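Local coordinates for thiamine phosphate pyrophosphorylase (Bacteroides thetaiotaomicron VPI-5482, PDB 3CEU), which probably makes thiamine phosphate by coupling its pyrimidine and thiazole halves, a step in thiamine diphosphate biosynthesis, at residues V6-F11 and D174-F179; I29-K34 and Y110-P115. All coordinates share one frame; numbering follows the deposited sequence.

Both contacts belong to one eight-stranded TIM barrel, their centres about 13 Å apart. Contact 2 crosses the barrel interior about 4 Å from the centre of the chain. Contact 1 lies farther out, about 12 Å from that centre, where the loop after the first strand meets the short helix after the last. Residues 29-34 join the two: Lys34 NZ probably hydrogen-bonds Thr8 O (2.6 Å) and Thr10 O (2.9 Å), Phe11 makes a cation-pi contact with Lys34, and Val6 CG1 packs on His31 O at 3.5 Å. As in TIM barrels generally, the active site is expected at the C-terminal ends of the strands, where residues 7-11 and 33-34 follow their strands.

Contact 1: residues V6-F11 and D174-F179; sequences VTTPTF and DLWNKF
Trp176 pushes its indole against the backbone of Val6 and Thr7, and its NE1 gives a short hydrogen bond of 2.6 Å to Val6 O. The bond is bent (136° at the hydrogen), because the donor is tilted from the plane of the Val6 carbonyl and the oxygen sits somewhat out of the indole plane. Around it the packing is tight. Leu175 CD2 sits over the centre of one indole face, 3.8 Å above the plane, while the other face receives Thr8, whose CG2 lies 3.7 Å from Trp176 CG and whose backbone N is above the same side. Trp176 CG is anti to its own carbonyl carbon (chi1 -59°), which swings the ring from the helix toward the 6-11 loop. Ile18 and Leu22 of helix 15-24 add further packing to the indole. The parts joined here are the loop leaving the first strand of the TIM barrel and the short helix 173-176 that follows the eighth, so the contact lies at the seam where first and last strands meet; an extra short helix in this place also occurs in many phosphate-binding TIM barrels. Replacing Trp176 by an alanine would probably deprive Val6 O of this donor and leave a gap between Leu175 and the methyl of Thr8. Toward solvent the contact is looser. Thr8 is partly exposed, and its hydroxyl turns back along its own loop, OG1 donating in the carbonyl plane to Thr10 O at 3.0 Å, an oxygen that Lys34 also engages. The type I turn from Trp176 to Phe179 carries the chain away from the loop.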
loop_
_atom_site.group_PDB
_atom_site.type_symbol
_atom_site.label_atom_id
_atom_site.label_comp_id
_atom_site.label_asym_id
_atom_site.label_seq_id
_atom_site.Cartn_x
_atom_site.Cartn_y
_atom_site.Cartn_z
ATOM N N VAL A 6 0.847 3.776 1.015
ATOM C CA VAL A 6 0.108 3.843 2.268
ATOM C C VAL A 6 0.111 5.311 2.695
ATOM O O VAL A 6 1.133 5.998 2.566
ATOM C CB VAL A 6 0.759 3.004 3.404
ATOM C CG1 VAL A 6 -0.118 3.070 4.648
ATOM C CG2 VAL A 6 0.948 1.561 2.976
ATOM N N THR A 7 -1.036 5.795 3.172
ATOM C CA THR A 7 -1.156 7.177 3.636
ATOM C C THR A 7 -0.280 7.351 4.865
ATOM O O THR A 7 0.375 6.417 5.318
ATOM C CB THR A 7 -2.580 7.535 4.115
ATOM O OG1 THR A 7 -2.894 6.738 5.264
ATOM C CG2 THR A 7 -3.615 7.306 3.031
ATOM N N THR A 8 -0.293 8.562 5.402
ATOM C CA THR A 8 0.439 8.895 6.619
ATOM C C THR A 8 -0.499 8.563 7.784
ATOM O O THR A 8 -1.724 8.602 7.628
ATOM C CB THR A 8 0.760 10.392 6.670
ATOM O OG1 THR A 8 -0.368 11.132 6.193
ATOM C CG2 THR A 8 1.969 10.709 5.817
ATOM N N PRO A 9 0.060 8.252 8.965
ATOM C CA PRO A 9 -0.753 7.914 10.137
ATOM C C PRO A 9 -1.673 9.055 10.580
ATOM O O PRO A 9 -2.687 8.816 11.230
ATOM C CB PRO A 9 0.293 7.574 11.199
ATOM C CG PRO A 9 1.480 7.119 10.391
ATOM C CD PRO A 9 1.495 8.128 9.269
ATOM N N THR A 10 -1.314 10.286 10.223
ATOM C CA THR A 10 -2.103 11.448 10.602
ATOM C C THR A 10 -2.693 12.228 9.422
ATOM O O THR A 10 -2.207 12.134 8.294
ATOM C CB THR A 10 -1.268 12.416 11.490
ATOM O OG1 THR A 10 -1.896 13.703 11.513
ATOM C CG2 THR A 10 0.145 12.561 10.963
ATOM N N PHE A 11 -3.752 12.989 9.709
ATOM C CA PHE A 11 -4.468 13.815 8.731
ATOM C C PHE A 11 -3.798 15.179 8.566
ATOM O O PHE A 11 -3.357 15.780 9.548
ATOM C CB PHE A 11 -5.920 14.037 9.192
ATOM C CG PHE A 11 -6.806 12.825 9.043
ATOM C CD1 PHE A 11 -7.480 12.583 7.853
ATOM C CD2 PHE A 11 -6.936 11.911 10.077
ATOM C CE1 PHE A 11 -8.271 11.443 7.694
ATOM C CE2 PHE A 11 -7.723 10.769 9.922
ATOM C CZ PHE A 11 -8.392 10.537 8.730
ATOM N N ASP A 174 9.328 6.889 2.002
ATOM C CA ASP A 174 10.098 7.374 0.862
ATOM C C ASP A 174 9.292 8.292 -0.042
ATOM O O ASP A 174 9.855 9.019 -0.869
ATOM C CB ASP A 174 10.620 6.218 0.026
ATOM C CG ASP A 174 11.342 6.698 -1.207
ATOM O OD1 ASP A 174 12.355 7.417 -1.053
ATOM O OD2 ASP A 174 10.896 6.373 -2.327
ATOM N N LEU A 175 7.972 8.259 0.121
ATOM C CA LEU A 175 7.108 9.086 -0.692
ATOM C C LEU A 175 6.606 10.340 0.035
ATOM O O LEU A 175 6.897 11.465 -0.392
ATOM C CB LEU A 175 5.941 8.244 -1.216
ATOM C CG LEU A 175 5.057 8.889 -2.277
ATOM C CD1 LEU A 175 4.353 7.816 -3.087
ATOM C CD2 LEU A 175 4.059 9.800 -1.591
ATOM N N TRP A 176 5.874 10.157 1.132
ATOM C CA TRP A 176 5.336 11.288 1.882
ATOM C C TRP A 176 6.398 12.188 2.537
ATOM O O TRP A 176 6.185 13.392 2.701
ATOM C CB TRP A 176 4.337 10.793 2.936
ATOM C CG TRP A 176 3.187 10.043 2.344
ATOM C CD1 TRP A 176 2.998 8.694 2.355
ATOM C CD2 TRP A 176 2.096 10.594 1.598
ATOM N NE1 TRP A 176 1.856 8.366 1.655
ATOM C CE2 TRP A 176 1.284 9.516 1.179
ATOM C CE3 TRP A 176 1.728 11.900 1.233
ATOM C CZ2 TRP A 176 0.125 9.698 0.419
ATOM C CZ3 TRP A 176 0.572 12.080 0.473
ATOM C CH2 TRP A 176 -0.210 10.985 0.076
ATOM N N ASN A 177 7.535 11.609 2.906
ATOM C CA ASN A 177 8.611 12.377 3.514
ATOM C C ASN A 177 9.122 13.454 2.550
ATOM O O ASN A 177 9.898 14.337 2.942
ATOM C CB ASN A 177 9.763 11.442 3.914
ATOM C CG ASN A 177 9.382 10.488 5.059
ATOM O OD1 ASN A 177 10.065 9.489 5.313
ATOM N ND2 ASN A 177 8.292 10.807 5.756
ATOM N N LYS A 178 8.681 13.382 1.295
ATOM C CA LYS A 178 9.091 14.338 0.264
ATOM C C LYS A 178 8.259 15.605 0.333
ATOM O O LYS A 178 8.358 16.471 -0.528
ATOM C CB LYS A 178 8.951 13.711 -1.130
ATOM C CG LYS A 178 10.187 13.855 -2.006
ATOM C CD LYS A 178 11.413 13.264 -1.329
ATOM C CE LYS A 178 11.398 11.739 -1.324
ATOM N NZ LYS A 178 11.728 11.179 -2.667
ATOM N N PHE A 179 7.430 15.713 1.358
ATOM C CA PHE A 179 6.609 16.902 1.501
ATOM C C PHE A 179 6.485 17.313 2.951
ATOM O O PHE A 179 6.157 16.497 3.810
ATOM C CB PHE A 179 5.217 16.669 0.918
ATOM C CG PHE A 179 4.274 17.817 1.126
ATOM C CD1 PHE A 179 3.273 17.748 2.092
ATOM C CD2 PHE A 179 4.380 18.968 0.349
ATOM C CE1 PHE A 179 2.386 18.806 2.276
ATOM C CE2 PHE A 179 3.502 20.034 0.521
ATOM C CZ PHE A 179 2.499 19.958 1.483
#

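Contact 2: residues I29-K34 and Y110-P115; sequences ILHLRK and YVFMSP
His31 and Tyr110 reach toward each other from facing sides of the barrel interior, and His31 NE2 and Tyr110 OH share a nearly straight hydrogen bond of 3.0 Å. Each group lies near the plane of the other's ring, so the bond runs from edge to edge, although the two rings are not coplanar. Tyr110 holds its ring between its backbone N and carbonyl carbon (chi1 63°), and from there the phenol extends across the barrel to the imidazole. Phe112 takes a different line: it comes over a face of His31, with its CZ 3.3 Å above the imidazole plane and displaced toward the rim, nearest CE1 of His31 at 3.4 Å. The two planes are inclined by 42° and their centroids are 4.7 Å apart, an oblique aromatic pair. In the third approach Ile29 CD1 packs on the hydroxyl end of Tyr110, 3.5 Å from Tyr110 OH and beside CE2.

The backbones themselves stay well apart. Strands 29-32 and 110-113 are the second and sixth of the barrel, and their axes pass 12.6 Å from each other at 70°, so long inward-pointing side chains must span the space between them. TIM-barrel interiors are filled by inward side chains from strands all round the barrel, and this pair comes from two that face each other. His90 of the adjacent strand 90-95 meets the Tyr110 ring edge-to-face, and His75 of strand 73-75 meets the Phe112 ring.

His31 is held at both nitrogens, since ND1 is hydrogen-bonded to NE2 of His60, and Phe112 packs against its face, which probably restrains the rotation of the buried imidazole. Tyr110, His31 and His60 thus form a hydrogen-bonded chain in which the phenol hydroxyl and both nitrogens of His31 have partners, so their polarity is met within the barrel.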
loop_
_atom_site.group_PDB
_atom_site.type_symbol
_atom_site.label_atom_id
_atom_site.label_comp_id
_atom_site.label_asym_id
_atom_site.label_seq_id
_atom_site.Cartn_x
_atom_site.Cartn_y
_atom_site.Cartn_z
ATOM N N ILE A 29 -3.083 1.193 -6.093
ATOM C CA ILE A 29 -3.854 1.089 -4.854
ATOM C C ILE A 29 -3.401 2.045 -3.749
ATOM O O ILE A 29 -2.221 2.379 -3.630
ATOM C CB ILE A 29 -3.794 -0.365 -4.300
ATOM C CG1 ILE A 29 -4.342 -1.340 -5.345
ATOM C CG2 ILE A 29 -4.601 -0.479 -3.012
ATOM C CD1 ILE A 29 -4.214 -2.810 -4.955
ATOM N N LEU A 30 -4.364 2.474 -2.939
ATOM C CA LEU A 30 -4.113 3.376 -1.820
ATOM C C LEU A 30 -4.581 2.697 -0.548
ATOM O O LEU A 30 -5.730 2.267 -0.453
ATOM C CB LEU A 30 -4.891 4.679 -1.993
ATOM C CG LEU A 30 -4.769 5.656 -0.831
ATOM C CD1 LEU A 30 -3.348 6.191 -0.765
ATOM C CD2 LEU A 30 -5.751 6.800 -1.004
ATOM N N HIS A 31 -3.681 2.595 0.422
ATOM C CA HIS A 31 -4.001 1.994 1.711
ATOM C C HIS A 31 -4.192 3.108 2.731
ATOM O O HIS A 31 -3.233 3.777 3.140
ATOM C CB HIS A 31 -2.888 1.041 2.162
ATOM C CG HIS A 31 -3.124 -0.386 1.767
ATOM N ND1 HIS A 31 -3.385 -1.380 2.688
ATOM C CD2 HIS A 31 -3.190 -0.979 0.552
ATOM C CE1 HIS A 31 -3.602 -2.519 2.058
ATOM N NE2 HIS A 31 -3.491 -2.304 0.758
ATOM N N LEU A 32 -5.448 3.307 3.119
ATOM C CA LEU A 32 -5.814 4.330 4.089
ATOM C C LEU A 32 -5.544 3.804 5.487
ATOM O O LEU A 32 -6.243 2.919 5.975
ATOM C CB LEU A 32 -7.299 4.690 3.937
ATOM C CG LEU A 32 -7.892 5.727 4.885
ATOM C CD1 LEU A 32 -7.101 7.029 4.805
ATOM C CD2 LEU A 32 -9.349 5.967 4.525
ATOM N N ARG A 33 -4.515 4.343 6.124
ATOM C CA ARG A 33 -4.159 3.928 7.474
ATOM C C ARG A 33 -4.006 5.155 8.365
ATOM O O ARG A 33 -3.049 5.920 8.235
ATOM C CB ARG A 33 -2.867 3.102 7.435
ATOM C CG ARG A 33 -2.360 2.574 8.773
ATOM C CD ARG A 33 -1.214 1.592 8.547
ATOM N NE ARG A 33 -0.496 1.235 9.767
ATOM C CZ ARG A 33 0.303 2.059 10.451
ATOM N NH1 ARG A 33 0.499 3.309 10.048
ATOM N NH2 ARG A 33 0.928 1.623 11.539
ATOM N N LYS A 34 -4.985 5.340 9.247
ATOM C CA LYS A 34 -5.016 6.455 10.191
ATOM C C LYS A 34 -5.269 5.875 11.582
ATOM O O LYS A 34 -6.390 5.931 12.091
ATOM C CB LYS A 34 -6.152 7.419 9.848
ATOM C CG LYS A 34 -6.113 7.996 8.444
ATOM C CD LYS A 34 -4.837 8.781 8.210
ATOM C CE LYS A 34 -4.857 9.500 6.870
ATOM N NZ LYS A 34 -3.573 10.207 6.639
ATOM N N TYR A 110 -4.582 -10.683 -1.247
ATOM C CA TYR A 110 -3.142 -10.467 -1.275
ATOM C C TYR A 110 -2.697 -10.110 0.111
ATOM O O TYR A 110 -3.501 -9.675 0.928
ATOM C CB TYR A 110 -2.708 -9.372 -2.262
ATOM C CG TYR A 110 -3.187 -7.947 -2.034
ATOM C CD1 TYR A 110 -2.857 -7.229 -0.881
ATOM C CD2 TYR A 110 -3.881 -7.276 -3.036
ATOM C CE1 TYR A 110 -3.206 -5.875 -0.746
ATOM C CE2 TYR A 110 -4.225 -5.936 -2.908
ATOM C CZ TYR A 110 -3.888 -5.239 -1.768
ATOM O OH TYR A 110 -4.241 -3.906 -1.683
ATOM N N VAL A 111 -1.420 -10.320 0.390
ATOM C CA VAL A 111 -0.880 -10.000 1.696
ATOM C C VAL A 111 0.392 -9.185 1.545
ATOM O O VAL A 111 1.035 -9.199 0.492
ATOM C CB VAL A 111 -0.532 -11.278 2.501
ATOM C CG1 VAL A 111 -1.742 -12.202 2.583
ATOM C CG2 VAL A 111 0.645 -11.989 1.867
ATOM N N PHE A 112 0.739 -8.471 2.609
ATOM C CA PHE A 112 1.956 -7.670 2.656
ATOM C C PHE A 112 3.027 -8.573 3.251
ATOM O O PHE A 112 2.712 -9.523 3.965
ATOM C CB PHE A 112 1.776 -6.459 3.587
ATOM C CG PHE A 112 1.035 -5.308 2.966
ATOM C CD1 PHE A 112 0.446 -5.436 1.713
ATOM C CD2 PHE A 112 0.939 -4.088 3.626
ATOM C CE1 PHE A 112 -0.224 -4.373 1.126
ATOM C CE2 PHE A 112 0.269 -3.019 3.043
ATOM C CZ PHE A 112 -0.312 -3.167 1.785
HETATM N N MSE A 113 4.288 -8.296 2.955
HETATM C CA MSE A 113 5.364 -9.078 3.538
HETATM C C MSE A 113 6.412 -8.079 4.007
HETATM O O MSE A 113 6.886 -7.250 3.221
HETATM C CB MSE A 113 5.974 -10.040 2.520
HETATM C CG MSE A 113 6.819 -11.129 3.160
HETATM SE SE MSE A 113 7.921 -12.117 1.914
HETATM C CE MSE A 113 9.534 -12.256 2.984
ATOM N N SER A 114 6.768 -8.154 5.286
ATOM C CA SER A 114 7.741 -7.229 5.862
ATOM C C SER A 114 8.363 -7.797 7.130
ATOM O O SER A 114 7.849 -8.764 7.696
ATOM C CB SER A 114 7.042 -5.925 6.208
ATOM O OG SER A 114 6.045 -6.164 7.176
ATOM N N PRO A 115 9.486 -7.211 7.590
ATOM C CA PRO A 115 10.209 -6.070 6.999
ATOM C C PRO A 115 11.233 -6.545 5.962
ATOM O O PRO A 115 12.206 -7.213 6.314
ATOM C CB PRO A 115 10.902 -5.418 8.204
ATOM C CG PRO A 115 10.145 -5.943 9.408
ATOM C CD PRO A 115 9.853 -7.370 9.006
#